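Local coordinates for DNA mismatch repair protein MutS (Thermus aquaticus, PDB 1EWQ) that recognises mismatched bases in DNA during mismatch repair and has a weak ATPase activity, at residues 116-120 with 175-179; 383-388 with 399-404; 639-643 with 664-668. One frame throughout, in Å; residues are numbered along the deposited sequence.

Contact 1 (116-120 with 175-179)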
loop_
_atom_site.group_PDB
_atom_site.type_symbol
_atom_site.label_atom_id
_atom_site.label_comp_id
_atom_site.label_asym_id
_atom_site.label_seq_id
_atom_site.Cartn_x
_atom_site.Cartn_y
_atom_site.Cartn_z
ATOM N N LEU C 116 19.957 11.380 5.467
ATOM C CA LEU C 116 19.236 10.157 5.797
ATOM C C LEU C 116 18.736 9.532 4.513
ATOM O O LEU C 116 17.844 10.064 3.863
ATOM C CB LEU C 116 18.054 10.435 6.725
ATOM C CG LEU C 116 18.366 11.018 8.107
ATOM C CD1 LEU C 116 17.087 11.065 8.931
ATOM C CD2 LEU C 116 19.394 10.175 8.814
ATOM N N THR C 117 19.343 8.413 4.139
ATOM C CA THR C 117 18.956 7.704 2.937
ATOM C C THR C 117 18.743 6.253 3.347
ATOM O O THR C 117 19.400 5.756 4.244
ATOM C CB THR C 117 20.031 7.835 1.838
ATOM O OG1 THR C 117 21.169 7.029 2.157
ATOM C CG2 THR C 117 20.457 9.302 1.712
ATOM N N PRO C 118 17.823 5.559 2.684
ATOM C CA PRO C 118 17.520 4.162 3.008
ATOM C C PRO C 118 18.705 3.244 3.290
ATOM O O PRO C 118 18.678 2.488 4.260
ATOM C CB PRO C 118 16.664 3.706 1.823
ATOM C CG PRO C 118 17.139 4.577 0.703
ATOM C CD PRO C 118 17.290 5.924 1.361
ATOM N N GLY C 119 19.750 3.325 2.475
ATOM C CA GLY C 119 20.896 2.457 2.683
ATOM C C GLY C 119 22.036 2.949 3.566
ATOM O O GLY C 119 23.088 2.322 3.598
ATOM N N THR C 120 21.848 4.044 4.295
ATOM C CA THR C 120 22.919 4.558 5.147
ATOM C C THR C 120 22.410 4.954 6.531
ATOM O O THR C 120 23.055 5.720 7.242
ATOM C CB THR C 120 23.580 5.802 4.508
ATOM O OG1 THR C 120 22.619 6.860 4.427
ATOM C CG2 THR C 120 24.097 5.479 3.104
ATOM N N PRO C 175 19.726 -5.239 -1.217
ATOM C CA PRO C 175 20.227 -3.927 -0.795
ATOM C C PRO C 175 19.060 -2.971 -0.638
ATOM O O PRO C 175 18.027 -3.152 -1.270
ATOM C CB PRO C 175 21.136 -3.523 -1.944
ATOM C CG PRO C 175 20.415 -4.099 -3.126
ATOM C CD PRO C 175 20.042 -5.486 -2.634
ATOM N N ALA C 176 19.222 -1.958 0.201
ATOM C CA ALA C 176 18.155 -0.991 0.413
ATOM C C ALA C 176 18.365 0.223 -0.487
ATOM O O ALA C 176 17.439 1.000 -0.733
ATOM C CB ALA C 176 18.120 -0.562 1.888
ATOM N N GLU C 177 19.591 0.365 -0.986
ATOM C CA GLU C 177 19.959 1.485 -1.843
ATOM C C GLU C 177 21.115 1.084 -2.760
ATOM O O GLU C 177 22.096 0.493 -2.316
ATOM C CB GLU C 177 20.377 2.662 -0.975
ATOM C CG GLU C 177 20.241 4.006 -1.633
ATOM C CD GLU C 177 20.767 5.119 -0.764
ATOM O OE1 GLU C 177 20.827 4.944 0.476
ATOM O OE2 GLU C 177 21.108 6.179 -1.320
ATOM N N VAL C 178 21.007 1.428 -4.035
ATOM C CA VAL C 178 22.039 1.066 -4.995
ATOM C C VAL C 178 22.706 2.264 -5.688
ATOM O O VAL C 178 22.037 3.201 -6.113
ATOM C CB VAL C 178 21.449 0.110 -6.070
ATOM C CG1 VAL C 178 22.485 -0.175 -7.153
ATOM C CG2 VAL C 178 21.003 -1.195 -5.419
ATOM N N LEU C 179 24.031 2.214 -5.791
ATOM C CA LEU C 179 24.811 3.256 -6.455
ATOM C C LEU C 179 25.371 2.644 -7.744
ATOM O O LEU C 179 26.155 1.696 -7.687
ATOM C CB LEU C 179 25.989 3.704 -5.582
ATOM C CG LEU C 179 25.764 4.053 -4.112
ATOM C CD1 LEU C 179 27.098 4.419 -3.491
ATOM C CD2 LEU C 179 24.778 5.206 -3.975
#

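Contact 2 (383-388 with 399-404)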
loop_
_atom_site.group_PDB
_atom_site.type_symbol
_atom_site.label_atom_id
_atom_site.label_comp_id
_atom_site.label_asym_id
_atom_site.label_seq_id
_atom_site.Cartn_x
_atom_site.Cartn_y
_atom_site.Cartn_z
ATOM N N GLU C 383 26.816 1.284 35.958
ATOM C CA GLU C 383 25.908 1.091 37.084
ATOM C C GLU C 383 26.026 2.226 38.102
ATOM O O GLU C 383 25.032 2.655 38.684
ATOM C CB GLU C 383 26.207 -0.239 37.785
ATOM C CG GLU C 383 25.714 -1.477 37.048
ATOM C CD GLU C 383 26.185 -2.769 37.699
ATOM O OE1 GLU C 383 25.846 -3.016 38.874
ATOM O OE2 GLU C 383 26.906 -3.538 37.034
ATOM N N ALA C 384 27.252 2.696 38.314
ATOM C CA ALA C 384 27.527 3.763 39.271
ATOM C C ALA C 384 27.286 5.160 38.713
ATOM O O ALA C 384 27.169 6.122 39.468
ATOM C CB ALA C 384 28.963 3.658 39.750
ATOM N N ALA C 385 27.213 5.274 37.391
ATOM C CA ALA C 385 27.016 6.570 36.764
ATOM C C ALA C 385 25.580 6.919 36.396
ATOM O O ALA C 385 25.139 8.048 36.609
ATOM C CB ALA C 385 27.892 6.676 35.525
ATOM N N LEU C 386 24.846 5.956 35.853
ATOM C CA LEU C 386 23.486 6.224 35.402
ATOM C C LEU C 386 22.376 5.789 36.343
ATOM O O LEU C 386 22.488 4.767 37.028
ATOM C CB LEU C 386 23.271 5.558 34.042
ATOM C CG LEU C 386 24.420 5.690 33.035
ATOM C CD1 LEU C 386 24.093 4.890 31.789
ATOM C CD2 LEU C 386 24.651 7.156 32.700
ATOM N N VAL C 387 21.301 6.576 36.371
ATOM C CA VAL C 387 20.149 6.250 37.203
ATOM C C VAL C 387 19.601 4.933 36.678
ATOM O O VAL C 387 19.894 4.551 35.543
ATOM C CB VAL C 387 19.048 7.329 37.110
ATOM C CG1 VAL C 387 19.567 8.651 37.671
ATOM C CG2 VAL C 387 18.590 7.488 35.663
ATOM N N GLU C 388 18.811 4.243 37.496
ATOM C CA GLU C 388 18.245 2.959 37.103
ATOM C C GLU C 388 17.546 2.977 35.739
ATOM O O GLU C 388 17.796 2.105 34.909
ATOM C CB GLU C 388 17.286 2.455 38.185
ATOM C CG GLU C 388 16.669 1.095 37.876
ATOM C CD GLU C 388 15.822 0.565 39.018
ATOM O OE1 GLU C 388 15.136 1.374 39.671
ATOM O OE2 GLU C 388 15.832 -0.660 39.258
ATOM N N LEU C 399 20.188 12.282 34.519
ATOM C CA LEU C 399 20.712 11.175 33.752
ATOM C C LEU C 399 21.692 10.494 34.699
ATOM O O LEU C 399 21.668 9.279 34.881
ATOM C CB LEU C 399 21.458 11.711 32.533
ATOM C CG LEU C 399 21.725 10.815 31.325
ATOM C CD1 LEU C 399 22.871 11.415 30.555
ATOM C CD2 LEU C 399 22.065 9.390 31.748
ATOM N N ILE C 400 22.537 11.316 35.318
ATOM C CA ILE C 400 23.569 10.859 36.240
ATOM C C ILE C 400 23.055 10.776 37.665
ATOM O O ILE C 400 22.323 11.650 38.117
ATOM C CB ILE C 400 24.785 11.816 36.193
ATOM C CG1 ILE C 400 25.317 11.898 34.758
ATOM C CG2 ILE C 400 25.881 11.340 37.142
ATOM C CD1 ILE C 400 25.763 10.560 34.184
ATOM N N ARG C 401 23.451 9.729 38.379
ATOM C CA ARG C 401 23.006 9.537 39.758
ATOM C C ARG C 401 23.731 10.385 40.793
ATOM O O ARG C 401 24.898 10.750 40.621
ATOM C CB ARG C 401 23.136 8.071 40.151
ATOM C CG ARG C 401 22.386 7.159 39.225
ATOM C CD ARG C 401 21.999 5.878 39.911
ATOM N NE ARG C 401 23.144 5.208 40.509
ATOM C CZ ARG C 401 23.082 3.983 41.014
ATOM N NH1 ARG C 401 21.928 3.320 40.980
ATOM N NH2 ARG C 401 24.164 3.417 41.539
ATOM N N GLU C 402 23.028 10.686 41.880
ATOM C CA GLU C 402 23.598 11.484 42.951
ATOM C C GLU C 402 24.807 10.801 43.568
ATOM O O GLU C 402 24.811 9.588 43.799
ATOM C CB GLU C 402 22.546 11.758 44.024
ATOM C CG GLU C 402 21.566 12.845 43.624
ATOM C CD GLU C 402 20.441 13.015 44.620
ATOM O OE1 GLU C 402 20.738 13.219 45.822
ATOM O OE2 GLU C 402 19.260 12.949 44.198
ATOM N N GLY C 403 25.842 11.599 43.818
ATOM C CA GLY C 403 27.060 11.075 44.408
ATOM C C GLY C 403 28.095 10.585 43.409
ATOM O O GLY C 403 29.180 10.157 43.804
ATOM N N TYR C 404 27.785 10.640 42.118
ATOM C CA TYR C 404 28.739 10.175 41.120
ATOM C C TYR C 404 29.784 11.244 40.813
ATOM O O TYR C 404 30.988 11.010 40.948
ATOM C CB TYR C 404 28.024 9.777 39.822
ATOM C CG TYR C 404 28.961 9.191 38.788
ATOM C CD1 TYR C 404 29.483 7.905 38.936
ATOM C CD2 TYR C 404 29.387 9.949 37.702
ATOM C CE1 TYR C 404 30.408 7.393 38.030
ATOM C CE2 TYR C 404 30.313 9.448 36.794
ATOM C CZ TYR C 404 30.818 8.173 36.964
ATOM O OH TYR C 404 31.741 7.694 36.070
#

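Contact 3 (639-643 with 664-668). With SO4 (sulfate ion), chain I.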
loop_
_atom_site.group_PDB
_atom_site.type_symbol
_atom_site.label_atom_id
_atom_site.label_comp_id
_atom_site.label_asym_id
_atom_site.label_seq_id
_atom_site.Cartn_x
_atom_site.Cartn_y
_atom_site.Cartn_z
ATOM N N PHE C 639 6.228 -19.777 -23.159
ATOM C CA PHE C 639 7.134 -20.829 -23.596
ATOM C C PHE C 639 8.547 -20.289 -23.717
ATOM O O PHE C 639 9.496 -20.927 -23.276
ATOM C CB PHE C 639 6.692 -21.382 -24.953
ATOM C CG PHE C 639 7.671 -22.349 -25.562
ATOM C CD1 PHE C 639 7.766 -23.655 -25.093
ATOM C CD2 PHE C 639 8.497 -21.954 -26.608
ATOM C CE1 PHE C 639 8.665 -24.553 -25.657
ATOM C CE2 PHE C 639 9.402 -22.847 -27.179
ATOM C CZ PHE C 639 9.485 -24.148 -26.703
HETATM N N MSE C 640 8.682 -19.113 -24.319
HETATM C CA MSE C 640 9.996 -18.511 -24.504
HETATM C C MSE C 640 10.676 -18.131 -23.192
HETATM O O MSE C 640 11.889 -18.262 -23.055
HETATM C CB MSE C 640 9.900 -17.274 -25.396
HETATM C CG MSE C 640 11.250 -16.600 -25.632
HETATM SE SE MSE C 640 11.187 -15.122 -26.893
HETATM C CE MSE C 640 11.650 -16.109 -28.473
ATOM N N VAL C 641 9.896 -17.651 -22.233
ATOM C CA VAL C 641 10.455 -17.258 -20.954
ATOM C C VAL C 641 11.013 -18.467 -20.223
ATOM O O VAL C 641 12.098 -18.407 -19.650
ATOM C CB VAL C 641 9.401 -16.574 -20.063
ATOM C CG1 VAL C 641 9.992 -16.267 -18.691
ATOM C CG2 VAL C 641 8.931 -15.296 -20.717
ATOM N N GLU C 642 10.273 -19.568 -20.250
ATOM C CA GLU C 642 10.726 -20.772 -19.579
ATOM C C GLU C 642 11.956 -21.339 -20.293
ATOM O O GLU C 642 12.846 -21.898 -19.650
ATOM C CB GLU C 642 9.579 -21.793 -19.494
ATOM C CG GLU C 642 8.287 -21.158 -18.953
ATOM C CD GLU C 642 7.234 -22.152 -18.479
ATOM O OE1 GLU C 642 7.115 -23.244 -19.066
ATOM O OE2 GLU C 642 6.499 -21.824 -17.521
HETATM N N MSE C 643 12.025 -21.175 -21.612
HETATM C CA MSE C 643 13.188 -21.668 -22.344
HETATM C C MSE C 643 14.424 -20.861 -21.952
HETATM O O MSE C 643 15.524 -21.407 -21.874
HETATM C CB MSE C 643 12.973 -21.590 -23.862
HETATM C CG MSE C 643 11.982 -22.601 -24.408
HETATM SE SE MSE C 643 12.501 -24.424 -24.045
HETATM C CE MSE C 643 11.421 -24.755 -22.474
ATOM N N VAL C 664 8.748 -28.582 -17.961
ATOM C CA VAL C 664 9.498 -27.935 -19.030
ATOM C C VAL C 664 9.054 -28.575 -20.351
ATOM O O VAL C 664 9.038 -29.806 -20.479
ATOM C CB VAL C 664 11.028 -28.114 -18.805
ATOM C CG1 VAL C 664 11.809 -27.840 -20.084
ATOM C CG2 VAL C 664 11.485 -27.157 -17.717
ATOM N N GLY C 665 8.667 -27.740 -21.314
ATOM C CA GLY C 665 8.207 -28.233 -22.608
ATOM C C GLY C 665 6.830 -27.700 -22.979
ATOM O O GLY C 665 6.430 -27.715 -24.142
ATOM N N ARG C 666 6.098 -27.245 -21.967
ATOM C CA ARG C 666 4.759 -26.672 -22.128
ATOM C C ARG C 666 4.858 -25.383 -22.951
ATOM O O ARG C 666 5.929 -24.800 -23.089
ATOM C CB ARG C 666 4.196 -26.288 -20.754
ATOM C CG ARG C 666 5.192 -25.370 -20.036
ATOM C CD ARG C 666 4.626 -24.455 -18.957
ATOM N NE ARG C 666 4.140 -25.169 -17.788
ATOM C CZ ARG C 666 4.155 -24.670 -16.554
ATOM N NH1 ARG C 666 4.647 -23.460 -16.327
ATOM N NH2 ARG C 666 3.652 -25.372 -15.551
ATOM N N GLY C 667 3.728 -24.935 -23.479
ATOM C CA GLY C 667 3.710 -23.695 -24.226
ATOM C C GLY C 667 3.884 -23.750 -25.730
ATOM O O GLY C 667 3.901 -22.699 -26.364
ATOM N N THR C 668 4.026 -24.940 -26.304
ATOM C CA THR C 668 4.184 -25.051 -27.751
ATOM C C THR C 668 3.358 -26.203 -28.326
ATOM O O THR C 668 2.400 -26.661 -27.704
ATOM C CB THR C 668 5.672 -25.232 -28.134
ATOM O OG1 THR C 668 5.813 -25.187 -29.563
ATOM C CG2 THR C 668 6.209 -26.547 -27.598
HETATM S S SO4 I . 4.430 -23.535 -32.519
HETATM O O1 SO4 I . 4.672 -22.729 -31.305
HETATM O O2 SO4 I . 4.846 -22.763 -33.702
HETATM O O3 SO4 I . 5.219 -24.785 -32.434
HETATM O O4 SO4 I . 2.997 -23.873 -32.636
HETATM O O HOH W 1 3.802 -20.038 -24.593
HETATM O O HOH W 2 8.264 -24.981 -21.370
#

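Contact 1 (116-120 with 175-179)
Glu177 is the residue most covered here, and its extended side chain (chi1 and chi2 both t) explains why: it carries the carboxylate across to the turn formed by 117-120. There OE1 accepts two hydrogen bonds, one from Thr117 OG1 at 2.7 Å and one from Gly119 N at 2.8 Å (N-H...O angle 145°). The turn is closed on itself by Thr120 N bonding to Thr117 O at 3.0 Å. Residues 117-120 follow the edge strand 110-116 of the domain I sheet, while Glu177 lies on strand 177-180, an inner strand of the domain II sheet; the contact thus pins the connection between the two domains to domain II. Glu177 OE2 hydrogen-bonds to Ser203 OG on the adjacent strand. Pro118 packs its ring carbons on oxygens: CB lies 3.8 Å from Ala176 O and CG 3.7 Å from Glu177 OE1. Ala176 CB rests 4.2 Å from Gly119 CA. Glycine suits position 119, since an ideal CB would clash, 2.6 Å from Glu177 CB.

Contact 2 (383-388 with 399-404)
Two backbones draw together where helix 376-385 ends, because Leu386 leaves helical phi/psi and runs alongside Ile400 with their CA atoms 4.7 Å apart. Arg401 N donates to Ala385 O at 3.0 Å (161°), and Val387 N to Leu399 O at 3.1 Å (166°). These bonds flank Leu386 and Ile400, which therefore form a single antiparallel bridge of the non-hydrogen-bonded kind. A CA-H...O contact joins Ile400 CA to Ala385 O at 3.2 Å. Side chains fill the spaces around the bridge. The methyl of Ala385 is a small bump seated on the broad Tyr404 ring: its CB is 3.7 Å from the ring centroid and 16° off the normal, a CH-pi contact. A type II turn from Arg401 to Tyr404, with Gly403 at phi 90°, brings that ring into place. In the helical domain III, the contact draws together the two ends of the loop that joins helix 376-385 to helix 406-433. Leu386 CD2 nestles between Leu399 CD2 at 3.5 Å and Ile400 CD1 at 3.9 Å, a leucine-isoleucine cluster packed against Leu349 of helix 346-366 and Val502 and Phe503 of helix 479-511. Arg401, the residue with most surface covered, lays its exposed side chain along 383-388: its CG lies 3.5 Å from Val387 CG1 and its CD 3.1 Å from Leu386 O. The guanidinium turns one face to Glu383 O, with NH2 3.1 Å from that oxygen, but the angle is too poor for a hydrogen bond. Val387 O is hydrogen-bonded by Arg353 NH1.

Contact 3 (639-643 with 664-668)
The loop that follows the Walker B strand of the MutS ATPase domain, 664-668, packs on the start of helix 638-652. Arg666 NH1 forms a salt bridge with Glu642 OE2 at 2.7 Å, while its NH2 pairs with Glu663; the Arg666 side chain comes about 6 Å from that of Asn585, predicted to bind ATP. Phe639 supplies the main apolar surface. Thr668 CB stands over its ring face, 4.0 Å from the centroid and 15° off the normal, a CH-pi contact, and Arg666 O approaches the ring edge at CD1, 2.9 Å away. Gly667 must lack a side chain, since an ideal CB would fall 2.7 Å from Phe639 CB. Two waters bridge the segments: water 1 joins Phe639 N (2.8 Å) to Gly667 O (3.2 Å), and water 2 joins Glu642 OE1 (3.1 Å) to Gly665 N (2.8 Å) and Arg666 O (2.9 Å). Thr668 OG1 bonds weakly to sulfate O1 at 3.2 Å, and that ion also binds His696 of the second subunit. The loop runs from strand 657-662 to helix 670-687, with Arg625 of the adjacent strand 621-625 touching Val664 and Arg666, and Gly738 of the second subunit packing on Phe639 and Thr668.

How the contacts relate
Along the chain the contacts come in series, contact 1, then contact 2, then contact 3, and they share no helix, strand or sheet. Contact 1 is central, 11 Å from the chain's centre, at the junction of the first two domains. Contact 2, in the helical domain III, and contact 3, in the ATPase domain V, lie on opposite sides of that centre, their own centres 70 Å apart; contact 1 is 38 and 37 Å from them, centre to centre. Contact 3 is about 48 Å from the DNA at its nearest atom, against about 17 Å for contact 1, consistent with any coupling between the ATPase and DNA-binding regions acting over a long distance.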